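Local coordinates for Phi class glutathione transferase GSTF1 (Populus tremula x Populus tremuloides, PDB 4RI6), which binds glutathione and probably catalyses its conjugation to halide-bearing electrophiles, releasing the halide, at residues V19-I24 with A165-L170. Numbering follows the deposited sequence.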
loop_
_atom_site.group_PDB
_atom_site.type_symbol
_atom_site.label_atom_id
_atom_site.label_comp_id
_atom_site.label_asym_id
_atom_site.label_seq_id
_atom_site.Cartn_x
_atom_site.Cartn_y
_atom_site.Cartn_z
ATOM N N VAL A 19 2.312 -6.952 -12.142
ATOM C CA VAL A 19 1.805 -6.205 -13.279
ATOM C C VAL A 19 1.510 -7.124 -14.472
ATOM O O VAL A 19 0.481 -6.977 -15.141
ATOM C CB VAL A 19 2.794 -5.084 -13.678
ATOM C CG1 VAL A 19 2.394 -4.431 -14.984
ATOM C CG2 VAL A 19 2.863 -4.045 -12.585
ATOM N N LEU A 20 2.408 -8.069 -14.740
ATOM C CA LEU A 20 2.232 -8.971 -15.868
ATOM C C LEU A 20 0.969 -9.788 -15.730
ATOM O O LEU A 20 0.227 -9.966 -16.695
ATOM C CB LEU A 20 3.436 -9.908 -16.019
ATOM C CG LEU A 20 4.759 -9.252 -16.398
ATOM C CD1 LEU A 20 5.856 -10.288 -16.495
ATOM C CD2 LEU A 20 4.637 -8.535 -17.731
ATOM N N ALA A 21 0.722 -10.301 -14.531
ATOM C CA ALA A 21 -0.460 -11.105 -14.309
ATOM C C ALA A 21 -1.711 -10.268 -14.556
ATOM O O ALA A 21 -2.693 -10.764 -15.121
ATOM C CB ALA A 21 -0.459 -11.675 -12.903
ATOM N N THR A 22 -1.674 -9.004 -14.137
ATOM C CA THR A 22 -2.796 -8.104 -14.350
ATOM C C THR A 22 -3.036 -7.824 -15.826
ATOM O O THR A 22 -4.170 -7.898 -16.292
ATOM C CB THR A 22 -2.572 -6.787 -13.584
ATOM O OG1 THR A 22 -2.438 -7.095 -12.192
ATOM C CG2 THR A 22 -3.732 -5.809 -13.799
ATOM N N LEU A 23 -1.972 -7.526 -16.563
ATOM C CA LEU A 23 -2.092 -7.289 -17.991
ATOM C C LEU A 23 -2.736 -8.486 -18.673
ATOM O O LEU A 23 -3.593 -8.335 -19.533
ATOM C CB LEU A 23 -0.720 -6.996 -18.598
ATOM C CG LEU A 23 -0.143 -5.638 -18.201
ATOM C CD1 LEU A 23 1.333 -5.581 -18.492
ATOM C CD2 LEU A 23 -0.871 -4.547 -18.953
ATOM N N ILE A 24 -2.326 -9.684 -18.275
ATOM C CA ILE A 24 -2.812 -10.896 -18.928
ATOM C C ILE A 24 -4.287 -11.148 -18.576
ATOM O O ILE A 24 -5.089 -11.454 -19.457
ATOM C CB ILE A 24 -1.948 -12.100 -18.548
ATOM C CG1 ILE A 24 -0.547 -11.943 -19.150
ATOM C CG2 ILE A 24 -2.583 -13.384 -19.056
ATOM C CD1 ILE A 24 0.506 -12.867 -18.552
ATOM N N ALA A 165 -7.102 -8.493 -5.266
ATOM C CA ALA A 165 -6.600 -8.781 -3.926
ATOM C C ALA A 165 -5.889 -10.122 -3.903
ATOM O O ALA A 165 -4.801 -10.237 -3.347
ATOM C CB ALA A 165 -7.706 -8.754 -2.913
ATOM N N ASP A 166 -6.496 -11.141 -4.501
ATOM C CA ASP A 166 -5.849 -12.456 -4.558
ATOM C C ASP A 166 -4.607 -12.407 -5.437
ATOM O O ASP A 166 -3.540 -12.905 -5.059
ATOM C CB ASP A 166 -6.821 -13.506 -5.072
ATOM C CG ASP A 166 -8.132 -13.470 -4.333
ATOM O OD1 ASP A 166 -8.182 -13.913 -3.163
ATOM O OD2 ASP A 166 -9.114 -13.002 -4.935
ATOM N N LEU A 167 -4.749 -11.773 -6.599
ATOM C CA LEU A 167 -3.664 -11.667 -7.563
ATOM C C LEU A 167 -2.425 -11.084 -6.911
ATOM O O LEU A 167 -1.320 -11.593 -7.097
ATOM C CB LEU A 167 -4.103 -10.832 -8.772
ATOM C CG LEU A 167 -3.156 -10.746 -9.963
ATOM C CD1 LEU A 167 -3.931 -10.348 -11.212
ATOM C CD2 LEU A 167 -2.002 -9.760 -9.708
ATOM N N SER A 168 -2.618 -10.068 -6.080
ATOM C CA SER A 168 -1.490 -9.355 -5.529
ATOM C C SER A 168 -0.651 -10.217 -4.567
ATOM O O SER A 168 0.530 -9.892 -4.332
ATOM C CB SER A 168 -2.003 -8.074 -4.837
ATOM O OG SER A 168 -0.986 -7.116 -4.681
ATOM N N HIS A 169 -1.244 -11.306 -4.045
ATOM C CA HIS A 169 -0.536 -12.251 -3.171
ATOM C C HIS A 169 0.291 -13.297 -3.926
ATOM O O HIS A 169 1.142 -13.960 -3.340
ATOM C CB HIS A 169 -1.512 -12.986 -2.259
ATOM C CG HIS A 169 -2.118 -12.136 -1.201
ATOM N ND1 HIS A 169 -3.121 -11.216 -1.448
ATOM C CD2 HIS A 169 -1.843 -12.043 0.123
ATOM C CE1 HIS A 169 -3.427 -10.593 -0.322
ATOM N NE2 HIS A 169 -2.666 -11.072 0.645
ATOM N N LEU A 170 0.035 -13.442 -5.218
ATOM C CA LEU A 170 0.697 -14.484 -5.987
ATOM C C LEU A 170 2.232 -14.358 -6.006
ATOM O O LEU A 170 2.915 -15.366 -5.832
ATOM C CB LEU A 170 0.155 -14.514 -7.421
ATOM C CG LEU A 170 -1.233 -15.149 -7.557
ATOM C CD1 LEU A 170 -1.861 -14.862 -8.922
ATOM C CD2 LEU A 170 -1.161 -16.652 -7.318
#
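Leu-167 pushes its two methyls against Ala-21 and Thr-22 on helix 14-25, and the apolar contact rests on this one side chain. With CB already pointing at helix 14-25, CG anti to the backbone N (chi1 -173°) brings both methyls up to Ala-21 and Thr-22. One prong, CD2, packs on Ala-21 CB at 4.0 Å. The other, CD1, lies close to the same CB and also reaches the backbone, 3.9 Å from Thr-22 N. Both methyls also meet Thr-22 OG1, each at 3.7 Å, with the two side chains crossing at about a right angle. This is van der Waals contact with a buried hydroxyl whose polar need is met one turn back, by a hydrogen bond with Arg-18 O. The contact joins the two domains of the glutathione transferase fold: helix 14-25 belongs to the thioredoxin-like N-terminal domain, where a bound glutathione lies about 11 Å from the side chain of Thr-22, and helix 164-179 to the all-helical C-terminal one. Cut back to an alanine here, Leu-167 would lose both methyls, which would probably open a gap between the helices and uncover Ala-21 CB and Thr-22 OG1. No hydrogen bond links the two segments themselves, but Ser-168 OG bonds with Arg-18 NE, just before 19-24, and with Asp-106 OD2. Within 165-170, His-169 ND1 donates to Ala-165 O at 2.7 Å, the oxygen lying almost in the ring plane; with NE2 hydrogen-bonded to Tyr-147 OH, the imidazole is gripped through both nitrogens.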